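Local atomic coordinates of probable membrane transporter protein MamO (Magnetospirillum magneticum, PDB entry 5HMA), a protein that promotes magnetite formation in magnetosomes, binding transition metals through a protease-like domain that is probably not itself a protease, and helps activate the protease MamE. Residues A[33-38]-A[185-190]; A[71-76]-A[160-165]; A[87-92]-A[181-186]; A[135-140]-A[150-155]. All coordinates share one frame; numbering follows the deposited sequence.

Contact 1. Residues A[33-38]-A[185-190]. With NI (nickel (II) ion), chain C.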
loop_
_atom_site.group_PDB
_atom_site.type_symbol
_atom_site.label_atom_id
_atom_site.label_comp_id
_atom_site.label_asym_id
_atom_site.label_seq_id
_atom_site.Cartn_x
_atom_site.Cartn_y
_atom_site.Cartn_z
ATOM N N TYR A 33 6.140 1.878 -11.039
ATOM C CA TYR A 33 5.822 0.649 -10.315
ATOM C C TYR A 33 5.070 0.973 -9.032
ATOM O O TYR A 33 5.433 1.896 -8.296
ATOM C CB TYR A 33 7.081 -0.155 -10.021
ATOM C CG TYR A 33 7.631 -0.789 -11.271
ATOM C CD1 TYR A 33 7.108 -1.982 -11.750
ATOM C CD2 TYR A 33 8.648 -0.173 -11.995
ATOM C CE1 TYR A 33 7.589 -2.555 -12.910
ATOM C CE2 TYR A 33 9.143 -0.739 -13.156
ATOM C CZ TYR A 33 8.607 -1.929 -13.611
ATOM O OH TYR A 33 9.097 -2.491 -14.766
ATOM N N VAL A 34 4.010 0.206 -8.781
ATOM C CA VAL A 34 3.142 0.420 -7.632
ATOM C C VAL A 34 2.933 -0.904 -6.925
ATOM O O VAL A 34 2.604 -1.911 -7.572
ATOM C CB VAL A 34 1.776 1.015 -8.051
ATOM C CG1 VAL A 34 0.791 1.014 -6.869
ATOM C CG2 VAL A 34 1.945 2.409 -8.641
ATOM N N ILE A 35 3.116 -0.905 -5.607
ATOM C CA ILE A 35 2.742 -2.051 -4.783
ATOM C C ILE A 35 1.377 -1.791 -4.157
ATOM O O ILE A 35 1.117 -0.699 -3.648
ATOM C CB ILE A 35 3.774 -2.336 -3.691
ATOM C CG1 ILE A 35 5.085 -2.825 -4.305
ATOM C CG2 ILE A 35 3.238 -3.398 -2.740
ATOM C CD1 ILE A 35 5.005 -4.249 -4.791
ATOM N N THR A 36 0.503 -2.791 -4.193
ATOM C CA THR A 36 -0.796 -2.661 -3.558
ATOM C C THR A 36 -1.226 -4.049 -3.079
ATOM O O THR A 36 -0.480 -5.015 -3.263
ATOM C CB THR A 36 -1.834 -2.030 -4.527
ATOM O OG1 THR A 36 -3.031 -1.711 -3.804
ATOM C CG2 THR A 36 -2.160 -2.986 -5.679
ATOM N N THR A 37 -2.394 -4.153 -2.442
ATOM C CA THR A 37 -2.894 -5.441 -1.949
ATOM C C THR A 37 -3.541 -6.227 -3.082
ATOM O O THR A 37 -4.301 -5.663 -3.869
ATOM C CB THR A 37 -3.919 -5.265 -0.812
ATOM O OG1 THR A 37 -4.614 -4.017 -0.979
ATOM C CG2 THR A 37 -3.225 -5.294 0.555
ATOM N N LEU A 38 -3.243 -7.521 -3.161
ATOM C CA LEU A 38 -3.728 -8.353 -4.265
ATOM C C LEU A 38 -5.264 -8.462 -4.298
ATOM O O LEU A 38 -5.873 -8.278 -5.353
ATOM C CB LEU A 38 -3.097 -9.751 -4.189
ATOM C CG LEU A 38 -3.512 -10.738 -5.284
ATOM C CD1 LEU A 38 -3.290 -10.137 -6.659
ATOM C CD2 LEU A 38 -2.758 -12.060 -5.160
ATOM N N SER A 185 12.324 -9.529 -1.600
ATOM C CA SER A 185 12.694 -10.925 -1.829
ATOM C C SER A 185 11.785 -11.623 -2.839
ATOM O O SER A 185 12.221 -12.530 -3.546
ATOM C CB SER A 185 12.685 -11.693 -0.509
ATOM O OG SER A 185 11.435 -11.551 0.135
ATOM N N HIS A 186 10.526 -11.200 -2.911
ATOM C CA HIS A 186 9.583 -11.824 -3.836
ATOM C C HIS A 186 9.557 -11.084 -5.179
ATOM O O HIS A 186 8.745 -11.392 -6.052
ATOM C CB HIS A 186 8.174 -11.889 -3.221
ATOM C CG HIS A 186 8.044 -12.881 -2.100
ATOM N ND1 HIS A 186 8.444 -12.605 -0.809
ATOM C CD2 HIS A 186 7.566 -14.150 -2.079
ATOM C CE1 HIS A 186 8.221 -13.659 -0.043
ATOM N NE2 HIS A 186 7.688 -14.608 -0.788
ATOM N N LEU A 187 10.462 -10.126 -5.356
ATOM C CA LEU A 187 10.517 -9.369 -6.602
ATOM C C LEU A 187 11.906 -9.307 -7.210
ATOM O O LEU A 187 12.183 -8.466 -8.066
ATOM C CB LEU A 187 10.014 -7.952 -6.381
ATOM C CG LEU A 187 8.499 -7.874 -6.254
ATOM C CD1 LEU A 187 8.073 -6.427 -6.149
ATOM C CD2 LEU A 187 7.841 -8.559 -7.447
ATOM N N GLN A 188 12.780 -10.206 -6.786
ATOM C CA GLN A 188 14.140 -10.198 -7.296
ATOM C C GLN A 188 14.214 -10.742 -8.728
ATOM O O GLN A 188 15.292 -11.072 -9.214
ATOM C CB GLN A 188 15.052 -10.989 -6.361
ATOM C CG GLN A 188 14.460 -12.301 -5.883
ATOM C CD GLN A 188 15.295 -12.946 -4.794
ATOM O OE1 GLN A 188 15.814 -12.262 -3.909
ATOM N NE2 GLN A 188 15.437 -14.267 -4.856
ATOM N N ASP A 189 13.069 -10.815 -9.403
ATOM C CA ASP A 189 13.024 -11.219 -10.809
ATOM C C ASP A 189 12.336 -10.177 -11.708
ATOM O O ASP A 189 11.789 -10.527 -12.756
ATOM C CB ASP A 189 12.321 -12.580 -10.956
ATOM C CG ASP A 189 10.964 -12.632 -10.253
ATOM O OD1 ASP A 189 10.509 -11.589 -9.727
ATOM O OD2 ASP A 189 10.348 -13.723 -10.237
ATOM N N VAL A 190 12.359 -8.905 -11.299
ATOM C CA VAL A 190 11.751 -7.827 -12.085
ATOM C C VAL A 190 12.718 -6.643 -12.283
ATOM O O VAL A 190 13.380 -6.539 -13.322
ATOM C CB VAL A 190 10.434 -7.338 -11.438
ATOM C CG1 VAL A 190 9.668 -6.446 -12.409
ATOM C CG2 VAL A 190 9.569 -8.517 -10.996
HETATM NI NI NI C . 6.817 -15.657 0.890
HETATM O O HOH W 1 5.337 -16.424 -0.544
HETATM O O HOH W 2 8.275 -14.835 2.330
HETATM O O HOH W 3 5.742 -16.790 2.481
#
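Ile35 and Leu187 reach toward each other tip to tip, Ile35 CD1 lying 4.0 Å from Leu187 CD1. Leu187 sets CG beside the backbone N (chi1 -75°) and then carries CD1 straight on (chi2 -175°), so that the methyl reaches Ile35. A looser pair follows along the tail, where Val190 CG1 approaches Tyr33 CE1 obliquely at 4.4 Å. No hydrogen bond joins the segments; the contact is apolar and small. Within the tail Val190 N bonds to Leu187 O at 3.3 Å, and both residues face strand 33-37. Just before Leu187, where the chain leaves the helix, His186 NE2 binds the nickel ion at 2.2 Å; the ion sits nearer CE1 than CD2 of that ring, and three waters share its coordination with His71. Asp189, poorly ordered, makes a salt bridge to Lys66. Strand 33-37 lies between strands 23-29 and 73-78 of the N-terminal barrel of this trypsin-like domain. The chain after helix 180-185 runs back onto that barrel, with Leu187 and Val190 also packing on Lys66 and Val65 of strand 58-68.

Contact 2. Residues A[71-76]-A[160-165]. With NI (nickel (II) ion), chain C.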
loop_
_atom_site.group_PDB
_atom_site.type_symbol
_atom_site.label_atom_id
_atom_site.label_comp_id
_atom_site.label_asym_id
_atom_site.label_seq_id
_atom_site.Cartn_x
_atom_site.Cartn_y
_atom_site.Cartn_z
ATOM N N HIS A 71 1.279 -13.363 0.235
ATOM C CA HIS A 71 1.354 -12.196 1.114
ATOM C C HIS A 71 0.328 -11.140 0.730
ATOM O O HIS A 71 0.385 -10.015 1.217
ATOM C CB HIS A 71 2.754 -11.583 1.085
ATOM C CG HIS A 71 3.843 -12.543 1.460
ATOM N ND1 HIS A 71 4.228 -12.769 2.766
ATOM C CD2 HIS A 71 4.638 -13.326 0.695
ATOM C CE1 HIS A 71 5.208 -13.654 2.788
ATOM N NE2 HIS A 71 5.477 -14.007 1.543
ATOM N N ASP A 72 -0.596 -11.508 -0.154
ATOM C CA ASP A 72 -1.659 -10.615 -0.610
ATOM C C ASP A 72 -1.105 -9.317 -1.191
ATOM O O ASP A 72 -1.655 -8.242 -0.973
ATOM C CB ASP A 72 -2.637 -10.311 0.532
ATOM C CG ASP A 72 -3.877 -9.572 0.060
ATOM O OD1 ASP A 72 -4.255 -9.737 -1.124
ATOM O OD2 ASP A 72 -4.465 -8.814 0.866
ATOM N N LEU A 73 -0.013 -9.411 -1.943
ATOM C CA LEU A 73 0.499 -8.225 -2.618
ATOM C C LEU A 73 0.496 -8.382 -4.139
ATOM O O LEU A 73 0.602 -9.491 -4.671
ATOM C CB LEU A 73 1.909 -7.888 -2.133
ATOM C CG LEU A 73 2.065 -7.549 -0.652
ATOM C CD1 LEU A 73 3.486 -7.104 -0.363
ATOM C CD2 LEU A 73 1.076 -6.482 -0.248
ATOM N N ALA A 74 0.361 -7.245 -4.816
ATOM C CA ALA A 74 0.456 -7.152 -6.267
ATOM C C ALA A 74 1.410 -6.024 -6.645
ATOM O O ALA A 74 1.396 -4.944 -6.031
ATOM C CB ALA A 74 -0.919 -6.910 -6.888
ATOM N N LEU A 75 2.244 -6.292 -7.645
ATOM C CA LEU A 75 3.100 -5.279 -8.259
ATOM C C LEU A 75 2.427 -4.804 -9.535
ATOM O O LEU A 75 2.185 -5.597 -10.440
ATOM C CB LEU A 75 4.495 -5.836 -8.583
ATOM C CG LEU A 75 5.424 -4.848 -9.303
ATOM C CD1 LEU A 75 5.766 -3.702 -8.372
ATOM C CD2 LEU A 75 6.698 -5.528 -9.847
ATOM N N LEU A 76 2.122 -3.516 -9.597
ATOM C CA LEU A 76 1.498 -2.930 -10.775
ATOM C C LEU A 76 2.513 -2.085 -11.529
ATOM O O LEU A 76 3.478 -1.578 -10.950
ATOM C CB LEU A 76 0.296 -2.055 -10.382
ATOM C CG LEU A 76 -0.747 -2.580 -9.395
ATOM C CD1 LEU A 76 -1.860 -1.549 -9.225
ATOM C CD2 LEU A 76 -1.309 -3.908 -9.865
ATOM N N VAL A 160 8.220 0.802 5.379
ATOM C CA VAL A 160 8.447 -0.368 6.230
ATOM C C VAL A 160 7.445 -1.467 5.919
ATOM O O VAL A 160 7.637 -2.620 6.312
ATOM C CB VAL A 160 8.433 -0.011 7.739
ATOM C CG1 VAL A 160 9.564 0.968 8.049
ATOM C CG2 VAL A 160 7.104 0.557 8.175
ATOM N N GLY A 161 6.394 -1.136 5.180
ATOM C CA GLY A 161 5.452 -2.165 4.784
ATOM C C GLY A 161 4.214 -1.698 4.049
ATOM O O GLY A 161 4.047 -0.517 3.766
ATOM N N ILE A 162 3.346 -2.654 3.745
ATOM C CA ILE A 162 2.100 -2.415 3.034
ATOM C C ILE A 162 0.937 -2.848 3.926
ATOM O O ILE A 162 0.907 -3.974 4.422
ATOM C CB ILE A 162 2.071 -3.168 1.691
ATOM C CG1 ILE A 162 3.204 -2.687 0.777
ATOM C CG2 ILE A 162 0.706 -3.003 1.042
ATOM C CD1 ILE A 162 3.056 -1.236 0.329
ATOM N N ASN A 163 -0.027 -1.958 4.116
ATOM C CA ASN A 163 -1.050 -2.176 5.121
ATOM C C ASN A 163 -2.251 -2.966 4.626
ATOM O O ASN A 163 -2.579 -2.947 3.439
ATOM C CB ASN A 163 -1.490 -0.827 5.675
ATOM C CG ASN A 163 -0.367 -0.142 6.426
ATOM O OD1 ASN A 163 0.337 -0.786 7.217
ATOM N ND2 ASN A 163 -0.168 1.148 6.169
ATOM N N ILE A 164 -2.872 -3.683 5.558
ATOM C CA ILE A 164 -4.105 -4.426 5.337
ATOM C C ILE A 164 -5.034 -4.137 6.503
ATOM O O ILE A 164 -4.705 -4.459 7.653
ATOM C CB ILE A 164 -3.865 -5.934 5.229
ATOM C CG1 ILE A 164 -2.865 -6.257 4.107
ATOM C CG2 ILE A 164 -5.206 -6.673 5.052
ATOM C CD1 ILE A 164 -2.554 -7.756 3.970
ATOM N N ALA A 165 -6.182 -3.526 6.223
ATOM C CA ALA A 165 -7.205 -3.363 7.256
ATOM C C ALA A 165 -8.013 -4.637 7.371
ATOM O O ALA A 165 -8.562 -5.111 6.379
ATOM C CB ALA A 165 -8.113 -2.190 6.942
HETATM NI NI NI C . 6.817 -15.657 0.890
HETATM O O HOH W 1 5.337 -16.424 -0.544
HETATM O O HOH W 2 8.275 -14.835 2.330
HETATM O O HOH W 3 5.742 -16.790 2.481
#
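Leu73 and Ile162 cross obliquely, the CD2 methyl of the leucine settling against the CG2 branch of the isoleucine at 3.7 Å and lying 4.0 Å from Ile162 CB. Beside this pair Asp72 and Ile164 meet by a single point, Asp72 OD2 to the methyl Ile164 CD1 at 3.8 Å, a plain packing contact. Asp72 holds CG opposite its backbone N (chi1 -171°), and the carboxylate extends toward Ile164. Its polar partner lies elsewhere, since OD2 accepts a hydrogen bond from His39 ND1. In the trypsin-like fold this pair probably corresponds to the Asp-His couple of the catalytic triad, with Thr148, whose OG1 meets Ala165 N, near the usual place of the serine; the domain is nevertheless regarded as an inactive protease. Asp72 and Leu73 both face Ile68 in a G1 beta bulge, Asp72 taking positive phi (56°), and one residue earlier His71 turns its ring away to bind nickel through NE2 at 2.2 Å. That ring meets His186 edge-to-face. The contact is buried between the two barrels: strand 73-78, flanked by 33-37 and 58-68, faces strand 159-167, flanked by 151-153 and 173-179. Val178 of the last touches His71, Leu73 and Ile164, while Ile35 and Thr37 of strand 33-37 pack on Ile162 and Ile164.

Contact 3. Residues A[87-92]-A[181-186]. With NI (nickel (II) ion), chain C.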
loop_
_atom_site.group_PDB
_atom_site.type_symbol
_atom_site.label_atom_id
_atom_site.label_comp_id
_atom_site.label_asym_id
_atom_site.label_seq_id
_atom_site.Cartn_x
_atom_site.Cartn_y
_atom_site.Cartn_z
ATOM N N PHE A 87 9.012 5.682 -3.254
ATOM C CA PHE A 87 9.811 5.097 -2.184
ATOM C C PHE A 87 11.071 4.437 -2.742
ATOM O O PHE A 87 11.010 3.692 -3.721
ATOM C CB PHE A 87 8.977 4.074 -1.402
ATOM C CG PHE A 87 7.906 4.703 -0.563
ATOM C CD1 PHE A 87 8.238 5.353 0.630
ATOM C CD2 PHE A 87 6.575 4.665 -0.963
ATOM C CE1 PHE A 87 7.257 5.952 1.420
ATOM C CE2 PHE A 87 5.571 5.264 -0.179
ATOM C CZ PHE A 87 5.918 5.912 1.015
ATOM N N ARG A 88 12.212 4.708 -2.124
ATOM C CA ARG A 88 13.444 4.021 -2.512
ATOM C C ARG A 88 13.529 2.661 -1.839
ATOM O O ARG A 88 13.598 2.577 -0.604
ATOM C CB ARG A 88 14.675 4.844 -2.138
ATOM C CG ARG A 88 14.713 6.257 -2.681
ATOM C CD ARG A 88 16.062 6.886 -2.346
ATOM N NE ARG A 88 17.168 6.075 -2.855
ATOM C CZ ARG A 88 18.329 5.897 -2.230
ATOM N NH1 ARG A 88 18.551 6.472 -1.054
ATOM N NH2 ARG A 88 19.271 5.138 -2.782
ATOM N N MET A 89 13.541 1.594 -2.634
ATOM C CA MET A 89 13.566 0.237 -2.080
ATOM C C MET A 89 14.850 -0.062 -1.299
ATOM O O MET A 89 14.847 -0.887 -0.387
ATOM C CB MET A 89 13.374 -0.797 -3.191
ATOM C CG MET A 89 11.990 -0.736 -3.831
ATOM S SD MET A 89 10.651 -0.846 -2.622
ATOM C CE MET A 89 10.889 -2.531 -2.059
ATOM N N ALA A 90 15.937 0.613 -1.648
ATOM C CA ALA A 90 17.177 0.486 -0.894
ATOM C C ALA A 90 17.026 1.018 0.538
ATOM O O ALA A 90 17.773 0.617 1.427
ATOM C CB ALA A 90 18.305 1.213 -1.609
ATOM N N ASP A 91 16.058 1.906 0.760
ATOM C CA ASP A 91 15.875 2.550 2.068
ATOM C C ASP A 91 14.876 1.820 2.958
ATOM O O ASP A 91 14.574 2.274 4.063
ATOM C CB ASP A 91 15.408 4.001 1.909
ATOM C CG ASP A 91 16.487 4.911 1.365
ATOM O OD1 ASP A 91 17.643 4.459 1.216
ATOM O OD2 ASP A 91 16.170 6.089 1.096
ATOM N N VAL A 92 14.352 0.704 2.467
ATOM C CA VAL A 92 13.397 -0.104 3.223
ATOM C C VAL A 92 13.975 -0.488 4.588
ATOM O O VAL A 92 15.149 -0.872 4.678
ATOM C CB VAL A 92 13.007 -1.336 2.400
ATOM C CG1 VAL A 92 12.654 -2.498 3.292
ATOM C CG2 VAL A 92 11.868 -0.976 1.431
ATOM N N GLN A 181 10.326 -6.061 3.458
ATOM C CA GLN A 181 11.339 -7.022 3.015
ATOM C C GLN A 181 10.733 -8.106 2.119
ATOM O O GLN A 181 11.406 -8.668 1.247
ATOM C CB GLN A 181 12.039 -7.664 4.218
ATOM C CG GLN A 181 13.153 -8.644 3.846
ATOM C CD GLN A 181 14.182 -8.045 2.886
ATOM O OE1 GLN A 181 14.482 -6.845 2.932
ATOM N NE2 GLN A 181 14.724 -8.886 2.007
ATOM N N VAL A 182 9.454 -8.387 2.344
ATOM C CA VAL A 182 8.718 -9.352 1.540
ATOM C C VAL A 182 8.702 -8.898 0.082
ATOM O O VAL A 182 8.848 -9.707 -0.835
ATOM C CB VAL A 182 7.293 -9.548 2.101
ATOM C CG1 VAL A 182 6.358 -10.118 1.046
ATOM C CG2 VAL A 182 7.334 -10.431 3.355
ATOM N N ILE A 183 8.552 -7.594 -0.130
ATOM C CA ILE A 183 8.589 -7.033 -1.474
ATOM C C ILE A 183 9.918 -7.315 -2.159
ATOM O O ILE A 183 9.959 -7.824 -3.279
ATOM C CB ILE A 183 8.331 -5.521 -1.449
ATOM C CG1 ILE A 183 6.969 -5.213 -0.827
ATOM C CG2 ILE A 183 8.423 -4.940 -2.855
ATOM C CD1 ILE A 183 6.733 -3.720 -0.625
ATOM N N VAL A 184 11.007 -6.968 -1.482
ATOM C CA VAL A 184 12.345 -7.142 -2.031
ATOM C C VAL A 184 12.607 -8.577 -2.484
ATOM O O VAL A 184 13.054 -8.812 -3.611
ATOM C CB VAL A 184 13.401 -6.719 -1.007
ATOM C CG1 VAL A 184 14.803 -6.901 -1.588
ATOM C CG2 VAL A 184 13.154 -5.282 -0.554
ATOM N N SER A 185 12.324 -9.529 -1.600
ATOM C CA SER A 185 12.694 -10.925 -1.829
ATOM C C SER A 185 11.785 -11.623 -2.839
ATOM O O SER A 185 12.221 -12.530 -3.546
ATOM C CB SER A 185 12.685 -11.693 -0.509
ATOM O OG SER A 185 11.435 -11.551 0.135
ATOM N N HIS A 186 10.526 -11.200 -2.911
ATOM C CA HIS A 186 9.583 -11.824 -3.836
ATOM C C HIS A 186 9.557 -11.084 -5.179
ATOM O O HIS A 186 8.745 -11.392 -6.052
ATOM C CB HIS A 186 8.174 -11.889 -3.221
ATOM C CG HIS A 186 8.044 -12.881 -2.100
ATOM N ND1 HIS A 186 8.444 -12.605 -0.809
ATOM C CD2 HIS A 186 7.566 -14.150 -2.079
ATOM C CE1 HIS A 186 8.221 -13.659 -0.043
ATOM N NE2 HIS A 186 7.688 -14.608 -0.788
HETATM NI NI NI C . 6.817 -15.657 0.890
HETATM O O HOH W 1 5.337 -16.424 -0.544
HETATM O O HOH W 2 8.275 -14.835 2.330
HETATM O O HOH W 3 5.742 -16.790 2.481
#
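Three turns of the same sense, chi1 -66°, chi2 -54° and chi3 -67°, curl the Met89 side chain and set its CE methyl against helix 180-185, where it meets Ile183 and Val184. CE lies 3.5 Å from Ile183 CG2, the two side chains crossing at about a right angle. Val184 instead slides past the methionine in the opposite direction, and its CG2 stands 3.9 Å from Met89 CE. Val92 adds a looser touch, CG1 approaching Gln181 N at 4.3 Å. This joins the connection between the two barrels of the trypsin-like domain, here a 3-10 segment at 89-91, to the C-terminal helix, which in this fold packs back against the rest of the chain. Arg88 and Asp91 form a salt bridge across that turn, NH1 to OD1 at 3.2 Å. On the far side of the helix the metal ligand is positioned: His186 ND1 donates to Val182 O at 2.9 Å, close to the ring plane, leaving NE2 to the nickel. Val182 O also receives His186 N, so one carbonyl holds both the backbone and the ring. Gln181 O is gripped twice as well, by Ser185 N and by Ser185 OG, 3.1 Å from it, arriving from opposite faces of its plane. Met89 also packs on Val28 of strand 23-29, and Ile183 on Ile162 of strand 159-167.

Contact 4. Residues A[135-140]-A[150-155]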
loop_
_atom_site.group_PDB
_atom_site.type_symbol
_atom_site.label_atom_id
_atom_site.label_comp_id
_atom_site.label_asym_id
_atom_site.label_seq_id
_atom_site.Cartn_x
_atom_site.Cartn_y
_atom_site.Cartn_z
ATOM N N HIS A 135 3.493 -13.930 9.822
ATOM C CA HIS A 135 4.585 -12.998 10.121
ATOM C C HIS A 135 4.303 -11.568 9.665
ATOM O O HIS A 135 5.165 -10.895 9.105
ATOM C CB HIS A 135 5.890 -13.508 9.503
ATOM C CG HIS A 135 6.217 -14.922 9.879
ATOM N ND1 HIS A 135 5.915 -15.993 9.067
ATOM C CD2 HIS A 135 6.801 -15.440 10.987
ATOM C CE1 HIS A 135 6.307 -17.112 9.655
ATOM N NE2 HIS A 135 6.846 -16.803 10.821
ATOM N N LEU A 136 3.080 -11.114 9.917
ATOM C CA LEU A 136 2.711 -9.726 9.673
ATOM C C LEU A 136 2.988 -8.862 10.900
ATOM O O LEU A 136 3.119 -9.371 12.016
ATOM C CB LEU A 136 1.232 -9.626 9.302
ATOM C CG LEU A 136 0.815 -10.397 8.056
ATOM C CD1 LEU A 136 -0.689 -10.487 7.989
ATOM C CD2 LEU A 136 1.352 -9.697 6.829
ATOM N N LEU A 137 3.068 -7.555 10.685
ATOM C CA LEU A 137 3.042 -6.595 11.784
ATOM C C LEU A 137 1.606 -6.270 12.175
ATOM O O LEU A 137 0.683 -6.405 11.366
ATOM C CB LEU A 137 3.749 -5.307 11.386
ATOM C CG LEU A 137 5.141 -5.431 10.770
ATOM C CD1 LEU A 137 5.594 -4.070 10.257
ATOM C CD2 LEU A 137 6.123 -5.984 11.798
ATOM N N ARG A 138 1.417 -5.828 13.411
ATOM C CA ARG A 138 0.165 -5.171 13.784
ATOM C C ARG A 138 0.433 -3.791 14.340
ATOM O O ARG A 138 1.357 -3.595 15.131
ATOM C CB ARG A 138 -0.595 -5.989 14.810
ATOM C CG ARG A 138 -1.114 -7.267 14.237
ATOM C CD ARG A 138 -2.051 -7.916 15.199
ATOM N NE ARG A 138 -3.300 -7.178 15.320
ATOM C CZ ARG A 138 -4.358 -7.656 15.960
ATOM N NH1 ARG A 138 -5.473 -6.945 16.044
ATOM N NH2 ARG A 138 -4.286 -8.856 16.515
ATOM N N SER A 139 -0.378 -2.832 13.924
ATOM C CA SER A 139 -0.295 -1.489 14.472
ATOM C C SER A 139 -1.666 -0.828 14.454
ATOM O O SER A 139 -2.521 -1.141 13.620
ATOM C CB SER A 139 0.699 -0.639 13.683
ATOM O OG SER A 139 0.033 0.000 12.616
ATOM N N ASP A 140 -1.866 0.100 15.377
ATOM C CA ASP A 140 -3.113 0.846 15.430
ATOM C C ASP A 140 -3.077 2.077 14.520
ATOM O O ASP A 140 -3.937 2.948 14.628
ATOM C CB ASP A 140 -3.429 1.251 16.878
ATOM C CG ASP A 140 -2.198 1.723 17.641
ATOM O OD1 ASP A 140 -1.297 2.320 17.022
ATOM O OD2 ASP A 140 -2.129 1.499 18.866
ATOM N N GLY A 150 -1.979 0.776 1.085
ATOM C CA GLY A 150 -1.062 1.896 1.250
ATOM C C GLY A 150 0.162 1.585 2.114
ATOM O O GLY A 150 0.245 0.528 2.758
ATOM N N PRO A 151 1.131 2.508 2.136
ATOM C CA PRO A 151 2.381 2.254 2.856
ATOM C C PRO A 151 2.337 2.543 4.362
ATOM O O PRO A 151 1.672 3.488 4.806
ATOM C CB PRO A 151 3.367 3.209 2.166
ATOM C CG PRO A 151 2.512 4.383 1.804
ATOM C CD PRO A 151 1.200 3.749 1.339
ATOM N N LEU A 152 3.041 1.711 5.129
ATOM C CA LEU A 152 3.464 2.048 6.481
ATOM C C LEU A 152 4.880 2.626 6.405
ATOM O O LEU A 152 5.732 2.081 5.691
ATOM C CB LEU A 152 3.444 0.814 7.381
ATOM C CG LEU A 152 3.488 1.131 8.881
ATOM C CD1 LEU A 152 2.156 1.765 9.309
ATOM C CD2 LEU A 152 3.780 -0.121 9.693
ATOM N N VAL A 153 5.144 3.722 7.112
ATOM C CA VAL A 153 6.494 4.286 7.102
ATOM C C VAL A 153 6.943 4.549 8.508
ATOM O O VAL A 153 6.117 4.682 9.415
ATOM C CB VAL A 153 6.605 5.592 6.274
ATOM C CG1 VAL A 153 6.103 5.383 4.834
ATOM C CG2 VAL A 153 5.875 6.733 6.967
ATOM N N ASN A 154 8.259 4.633 8.688
ATOM C CA ASN A 154 8.794 5.021 9.979
ATOM C C ASN A 154 8.866 6.545 10.009
ATOM O O ASN A 154 8.418 7.221 9.069
ATOM C CB ASN A 154 10.155 4.351 10.263
ATOM C CG ASN A 154 11.264 4.741 9.272
ATOM O OD1 ASN A 154 11.150 5.705 8.520
ATOM N ND2 ASN A 154 12.367 3.980 9.302
ATOM N N ALA A 155 9.428 7.086 11.076
ATOM C CA ALA A 155 9.455 8.524 11.251
ATOM C C ALA A 155 10.395 9.206 10.250
ATOM O O ALA A 155 10.335 10.419 10.052
ATOM C CB ALA A 155 9.858 8.857 12.684
#
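Strands 136-139 and 151-153 come closest at Ser139 and Leu152, whose CA atoms are 9.5 Å apart, too far for backbone pairing; no hydrogen bond passes between them. The chain turns a corner at His135, which has positive phi (54°), and from there the residues alternate: Leu137 and Ser139 point toward Leu152 and Arg138 points away. Leu152 carries the whole of its side of the contact. Its CG stands opposite the backbone N (chi1 -164°), sending the two methyls forward to separate partners. CD2 meets Leu137 CD1 at 4.4 Å, and CD1 approaches Ser139 OG at 4.3 Å, a loose van der Waals touch. The serine hydroxyl has its polar partner just past the strand, in Ala141 N. Topologically this is side-chain packing across the interior of the C-terminal barrel of the trypsin-like domain: strand 131-139 is bonded to 173-179 and 112-121, strand 151-153 to 159-167 and 100-106, so the two strands stand three places apart whichever way round the barrel is followed. Leu152 also touches Val101 and Ala103 of strand 100-106, Val160 and Asn163 of strand 159-167 and Thr177 of strand 173-179, while Leu137 packs on that same Thr177 and on Val95, and Arg138, pointing away from Leu152, makes a salt bridge with Glu174.

In the fold
Contacts 1, 2 and 3 converge on the nickel: contact 2 supplies His71, contacts 1 and 3 share His186, and His186 CE1 comes within 3.2 Å of His71 NE2. Contacts 1 and 2 have centres about 9 Å apart and join through Ile35 CG2, 3.6 Å from Ile162 CG1; Ile35 CD1 also lies 4.0 Å from Ile183 CG2 of contact 3. Contact 4 stands off the metal, with the side chain of Leu137 about 11 Å from that of His71. It meets contact 2 through strand pairing, Gly161 O to Leu152 N at 2.8 Å, and contact 3 where Phe87 CE1 packs on Val153 CG1 at 3.6 Å.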